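Side-chain contacts in telomere length regulator taz1 (PDB 4ZMI), which binds double-stranded telomeric DNA and regulates telomere length and function in fission yeast, the chain here being its all-helical TRF-family domain: residues V41-F46 and A212-F217; I150-T155 and P159-S164. All blocks are in the same frame, centred on the assembly; numbering follows the deposited sequence.

Both contacts lie about 17 Å from the centre of the chain, and both belong to the TRF-family helical domain, yet they settle different problems. Contact 1 is the more buried: residues 41-46 and 212-217, far apart in sequence, bring together the first turns of helices 43-50 and 214-229 mainly by packing an aromatic ring on a proline, a second phenylalanine and main chain. Contact 2 is local and only partly buried, folding the chain leaving helix 137-154 back along its own C-terminal turn, and there a tyrosine hydroxyl adds a hydrogen bond. Arg151 joins them: it sits on helix 137-154 within contact 2, while its side chain packs on Pro43, Phe214 and Phe217 of contact 1.

Contact 1 of 2, residues V41-F46 and A212-F217; sequences VNPESF and ASFPAF
Phe214 pushes its ring against the first turn of helix 43-50, and nearly everything that passes between residues 41-46 and 212-217 goes through that one side chain. The pair illustrates how two helix starts, remote in sequence, can be joined by a single aromatic side chain within an all-helical domain.

The CH-pi component comes from Pro43. Its CD lies over one face of the Phe214 ring, 3.7 Å from the centroid and 24° off the normal, displaced toward CE1. The same face takes the backbone of the preceding residue, with Asn42 C 3.7 Å from Phe214 CE2, so that the Asn42-Pro43 peptide junction and the pyrrolidine ring together roof the phenyl group. Packing against main chain continues at the base of the side chain, where Phe214 CB rests 3.3 Å from Val41 O.

Apolar packing of ring on ring supplies the second component. Phe46 CD2 meets the edge of Phe214 at CE2, 3.6 Å away, and the two side chains run roughly perpendicular. With CG anti to the backbone N (chi1 -164°), Phe214 reaches across to the other helix, while Phe46 also packs on Val29 of helix 5-35.

Polar bonds stay within the 41-46 segment. Asn42 is the N-cap of helix 43-50, and its OD1 accepts from Ser45 N at 2.7 Å and also from Ser45 OG, which approaches from above the carbonyl plane. This double grip holds the turn whose Asn42-Pro43 junction meets the ring.

Replacing Phe214 with an alanine here would probably leave Pro43 CD and Phe46 CD2 without their aromatic partner and open a gap between the helix starts. The chemistry therefore implies a joint that depends on close fit and dispersion, with hydrogen bonding reserved for shaping one of its walls.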
loop_
_atom_site.group_PDB
_atom_site.type_symbol
_atom_site.label_atom_id
_atom_site.label_comp_id
_atom_site.label_asym_id
_atom_site.label_seq_id
_atom_site.Cartn_x
_atom_site.Cartn_y
_atom_site.Cartn_z
ATOM N N VAL A 41 15.540 -6.828 -12.326
ATOM C CA VAL A 41 15.697 -8.017 -11.497
ATOM C C VAL A 41 15.390 -7.748 -10.022
ATOM O O VAL A 41 15.034 -8.658 -9.276
ATOM C CB VAL A 41 17.124 -8.599 -11.659
ATOM C CG1 VAL A 41 17.291 -9.902 -10.884
ATOM C CG2 VAL A 41 17.432 -8.835 -13.129
ATOM N N ASN A 42 15.520 -6.495 -9.601
ATOM C CA ASN A 42 15.226 -6.131 -8.222
ATOM C C ASN A 42 14.875 -4.648 -8.159
ATOM O O ASN A 42 14.987 -3.954 -9.182
ATOM C CB ASN A 42 16.412 -6.474 -7.312
ATOM C CG ASN A 42 17.724 -5.923 -7.830
ATOM O OD1 ASN A 42 17.769 -4.856 -8.449
ATOM N ND2 ASN A 42 18.804 -6.650 -7.581
ATOM N N PRO A 43 14.431 -4.159 -6.981
ATOM C CA PRO A 43 14.136 -2.728 -6.905
ATOM C C PRO A 43 15.308 -1.854 -7.351
ATOM O O PRO A 43 15.086 -0.894 -8.089
ATOM C CB PRO A 43 13.811 -2.505 -5.417
ATOM C CG PRO A 43 13.997 -3.847 -4.731
ATOM C CD PRO A 43 13.927 -4.877 -5.796
ATOM N N GLU A 44 16.527 -2.189 -6.939
ATOM C CA GLU A 44 17.686 -1.386 -7.327
ATOM C C GLU A 44 17.814 -1.275 -8.842
ATOM O O GLU A 44 18.183 -0.219 -9.373
ATOM C CB GLU A 44 18.975 -1.938 -6.731
ATOM C CG GLU A 44 20.221 -1.205 -7.205
ATOM C CD GLU A 44 20.240 0.252 -6.789
ATOM O OE1 GLU A 44 19.821 0.547 -5.643
ATOM O OE2 GLU A 44 20.678 1.098 -7.605
ATOM N N SER A 45 17.482 -2.356 -9.534
ATOM C CA SER A 45 17.509 -2.345 -10.997
ATOM C C SER A 45 16.405 -1.460 -11.548
ATOM O O SER A 45 16.592 -0.760 -12.556
ATOM C CB SER A 45 17.362 -3.759 -11.555
ATOM O OG SER A 45 18.379 -4.595 -11.041
ATOM N N PHE A 46 15.253 -1.514 -10.888
ATOM C CA PHE A 46 14.127 -0.666 -11.239
ATOM C C PHE A 46 14.601 0.777 -11.137
ATOM O O PHE A 46 14.252 1.621 -11.969
ATOM C CB PHE A 46 12.951 -0.933 -10.297
ATOM C CG PHE A 46 11.612 -0.633 -10.891
ATOM C CD1 PHE A 46 11.496 0.170 -12.013
ATOM C CD2 PHE A 46 10.460 -1.152 -10.316
ATOM C CE1 PHE A 46 10.257 0.454 -12.556
ATOM C CE2 PHE A 46 9.218 -0.869 -10.852
ATOM C CZ PHE A 46 9.120 -0.062 -11.974
ATOM N N ALA A 212 8.722 -14.720 -5.178
ATOM C CA ALA A 212 8.479 -14.547 -6.609
ATOM C C ALA A 212 9.537 -13.673 -7.251
ATOM O O ALA A 212 10.240 -12.934 -6.569
ATOM C CB ALA A 212 7.114 -14.004 -6.875
ATOM N N SER A 213 9.663 -13.787 -8.567
ATOM C CA SER A 213 10.556 -12.924 -9.307
ATOM C C SER A 213 10.016 -11.502 -9.238
ATOM O O SER A 213 8.795 -11.287 -9.201
ATOM C CB SER A 213 10.604 -13.352 -10.757
ATOM O OG SER A 213 9.291 -13.374 -11.276
ATOM N N PHE A 214 10.933 -10.540 -9.227
ATOM C CA PHE A 214 10.569 -9.135 -9.162
ATOM C C PHE A 214 9.611 -8.686 -10.271
ATOM O O PHE A 214 8.592 -8.069 -9.977
ATOM C CB PHE A 214 11.803 -8.230 -9.081
ATOM C CG PHE A 214 11.478 -6.828 -8.638
ATOM C CD1 PHE A 214 11.040 -6.587 -7.351
ATOM C CD2 PHE A 214 11.580 -5.765 -9.511
ATOM C CE1 PHE A 214 10.723 -5.311 -6.934
ATOM C CE2 PHE A 214 11.276 -4.487 -9.096
ATOM C CZ PHE A 214 10.847 -4.260 -7.805
ATOM N N PRO A 215 9.916 -8.995 -11.545
ATOM C CA PRO A 215 9.003 -8.520 -12.592
ATOM C C PRO A 215 7.618 -9.125 -12.449
ATOM O O PRO A 215 6.633 -8.570 -12.938
ATOM C CB PRO A 215 9.651 -9.042 -13.869
ATOM C CG PRO A 215 10.460 -10.195 -13.420
ATOM C CD PRO A 215 11.035 -9.747 -12.128
ATOM N N ALA A 216 7.549 -10.267 -11.788
ATOM C CA ALA A 216 6.267 -10.886 -11.548
ATOM C C ALA A 216 5.619 -10.226 -10.336
ATOM O O ALA A 216 4.404 -10.021 -10.295
ATOM C CB ALA A 216 6.428 -12.380 -11.332
ATOM N N PHE A 217 6.442 -9.911 -9.342
ATOM C CA PHE A 217 5.975 -9.176 -8.175
ATOM C C PHE A 217 5.383 -7.858 -8.643
ATOM O O PHE A 217 4.220 -7.544 -8.359
ATOM C CB PHE A 217 7.128 -8.951 -7.202
ATOM C CG PHE A 217 6.765 -8.103 -6.010
ATOM C CD1 PHE A 217 5.645 -8.391 -5.257
ATOM C CD2 PHE A 217 7.560 -7.033 -5.627
ATOM C CE1 PHE A 217 5.311 -7.616 -4.157
ATOM C CE2 PHE A 217 7.225 -6.265 -4.518
ATOM C CZ PHE A 217 6.104 -6.566 -3.789
#

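Contact 2 of 2, residues I150-T155 and P159-S164; sequences IRYFGT and PSIDAS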
loop_
_atom_site.group_PDB
_atom_site.type_symbol
_atom_site.label_atom_id
_atom_site.label_comp_id
_atom_site.label_asym_id
_atom_site.label_seq_id
_atom_site.Cartn_x
_atom_site.Cartn_y
_atom_site.Cartn_z
ATOM N N ILE A 150 7.045 -12.764 2.560
ATOM C CA ILE A 150 8.244 -13.457 2.088
ATOM C C ILE A 150 9.364 -12.453 1.870
ATOM O O ILE A 150 10.483 -12.642 2.355
ATOM C CB ILE A 150 8.034 -14.168 0.736
ATOM C CG1 ILE A 150 6.751 -14.981 0.726
ATOM C CG2 ILE A 150 9.210 -15.065 0.453
ATOM C CD1 ILE A 150 6.775 -16.132 1.677
ATOM N N ARG A 151 9.050 -11.392 1.129
ATOM C CA ARG A 151 10.032 -10.373 0.785
ATOM C C ARG A 151 10.671 -9.799 2.039
ATOM O O ARG A 151 11.891 -9.663 2.106
ATOM C CB ARG A 151 9.418 -9.280 -0.114
ATOM C CG ARG A 151 9.076 -9.823 -1.524
ATOM C CD ARG A 151 8.650 -8.741 -2.515
ATOM N NE ARG A 151 9.738 -7.830 -2.851
ATOM C CZ ARG A 151 10.689 -8.109 -3.741
ATOM N NH1 ARG A 151 10.696 -9.287 -4.377
ATOM N NH2 ARG A 151 11.650 -7.222 -3.987
ATOM N N TYR A 152 9.865 -9.513 3.055
ATOM C CA TYR A 152 10.434 -8.977 4.283
ATOM C C TYR A 152 11.379 -9.975 4.939
ATOM O O TYR A 152 12.560 -9.681 5.126
ATOM C CB TYR A 152 9.373 -8.586 5.300
ATOM C CG TYR A 152 9.990 -7.998 6.535
ATOM C CD1 TYR A 152 10.250 -6.645 6.611
ATOM C CD2 TYR A 152 10.317 -8.789 7.620
ATOM C CE1 TYR A 152 10.817 -6.089 7.735
ATOM C CE2 TYR A 152 10.891 -8.244 8.753
ATOM C CZ TYR A 152 11.141 -6.890 8.799
ATOM O OH TYR A 152 11.708 -6.309 9.912
ATOM N N PHE A 153 10.845 -11.138 5.310
ATOM C CA PHE A 153 11.606 -12.108 6.099
ATOM C C PHE A 153 12.578 -12.910 5.286
ATOM O O PHE A 153 13.205 -13.814 5.814
ATOM C CB PHE A 153 10.697 -13.099 6.796
ATOM C CG PHE A 153 9.801 -12.480 7.792
ATOM C CD1 PHE A 153 8.427 -12.491 7.610
ATOM C CD2 PHE A 153 10.325 -11.871 8.910
ATOM C CE1 PHE A 153 7.587 -11.902 8.536
ATOM C CE2 PHE A 153 9.489 -11.280 9.842
ATOM C CZ PHE A 153 8.116 -11.295 9.652
ATOM N N GLY A 154 12.676 -12.612 4.000
ATOM C CA GLY A 154 13.626 -13.310 3.153
ATOM C C GLY A 154 14.908 -12.506 3.041
ATOM O O GLY A 154 15.929 -13.000 2.574
ATOM N N THR A 155 14.847 -11.256 3.483
ATOM C CA THR A 155 15.980 -10.356 3.413
ATOM C C THR A 155 16.630 -10.315 4.787
ATOM O O THR A 155 16.032 -9.819 5.747
ATOM C CB THR A 155 15.511 -8.955 2.977
ATOM O OG1 THR A 155 14.872 -9.049 1.693
ATOM C CG2 THR A 155 16.682 -7.963 2.919
ATOM N N PRO A 159 15.205 -6.946 10.489
ATOM C CA PRO A 159 15.113 -7.531 11.831
ATOM C C PRO A 159 13.872 -8.395 12.017
ATOM O O PRO A 159 12.822 -8.128 11.427
ATOM C CB PRO A 159 15.059 -6.307 12.741
ATOM C CG PRO A 159 14.428 -5.270 11.899
ATOM C CD PRO A 159 15.000 -5.492 10.522
ATOM N N SER A 160 14.022 -9.441 12.822
ATOM C CA SER A 160 12.911 -10.289 13.203
ATOM C C SER A 160 11.888 -9.418 13.920
ATOM O O SER A 160 12.238 -8.641 14.810
ATOM C CB SER A 160 13.402 -11.404 14.130
ATOM O OG SER A 160 12.430 -12.427 14.271
ATOM N N ILE A 161 10.631 -9.521 13.509
ATOM C CA ILE A 161 9.571 -8.789 14.169
ATOM C C ILE A 161 8.315 -9.656 14.264
ATOM O O ILE A 161 8.090 -10.515 13.418
ATOM C CB ILE A 161 9.285 -7.441 13.477
ATOM C CG1 ILE A 161 8.999 -7.628 11.990
ATOM C CG2 ILE A 161 10.435 -6.455 13.641
ATOM C CD1 ILE A 161 8.541 -6.328 11.359
ATOM N N ASP A 162 7.525 -9.435 15.318
ATOM C CA ASP A 162 6.276 -10.153 15.595
ATOM C C ASP A 162 5.229 -9.824 14.571
ATOM O O ASP A 162 5.310 -8.804 13.916
ATOM C CB ASP A 162 5.699 -9.691 16.937
ATOM C CG ASP A 162 6.491 -10.191 18.091
ATOM O OD1 ASP A 162 7.399 -11.010 17.856
ATOM O OD2 ASP A 162 6.204 -9.792 19.231
ATOM N N ALA A 163 4.205 -10.650 14.478
ATOM C CA ALA A 163 3.128 -10.369 13.550
ATOM C C ALA A 163 2.436 -9.029 13.865
ATOM O O ALA A 163 2.009 -8.311 12.957
ATOM C CB ALA A 163 2.134 -11.521 13.559
ATOM N N SER A 164 2.358 -8.696 15.154
ATOM C CA SER A 164 1.691 -7.474 15.643
ATOM C C SER A 164 2.384 -6.237 15.167
ATOM O O SER A 164 1.755 -5.278 14.724
ATOM C CB SER A 164 1.716 -7.419 17.174
ATOM O OG SER A 164 0.736 -8.274 17.723
#
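The rings of Tyr152 and Phe153 both meet, at an edge, the chain that comes back from helix 137-154: Pro159 O lies near the plane of the tyrosine ring, and Ile161 O near that of the phenylalanine, 3.8 Å from Phe153 CZ. One face of the Phe153 ring receives its neighbour, Tyr152 CD2, while Phe153 CG lies in plane at the edge of the Tyr152 ring. The motif is a loop connecting two consecutive helices, 137-154 and 163-168, of the all-helical TRF-family domain.

Ile161 packs its side chain against the tyrosine from the linker. CG1 stands between the backbone N and the carbonyl carbon (chi1 54°), an orientation that brings CD1 to 3.7 Å from Tyr152 CZ, the two side chains crossing at about a right angle. Phe153 makes a looser contact, CE2 lying 4.3 Å from Ile161 CG1, and also packs on Ile200 of helix 192-203.

Within residues 150-155, Thr155 OG1 donates to Arg151 O. The polar tie across the loop is made by the tyrosine: Tyr152 OH donates to Pro159 O at 2.6 Å, in the carbonyl plane and on a lone pair, with a C=O...donor angle of 142°.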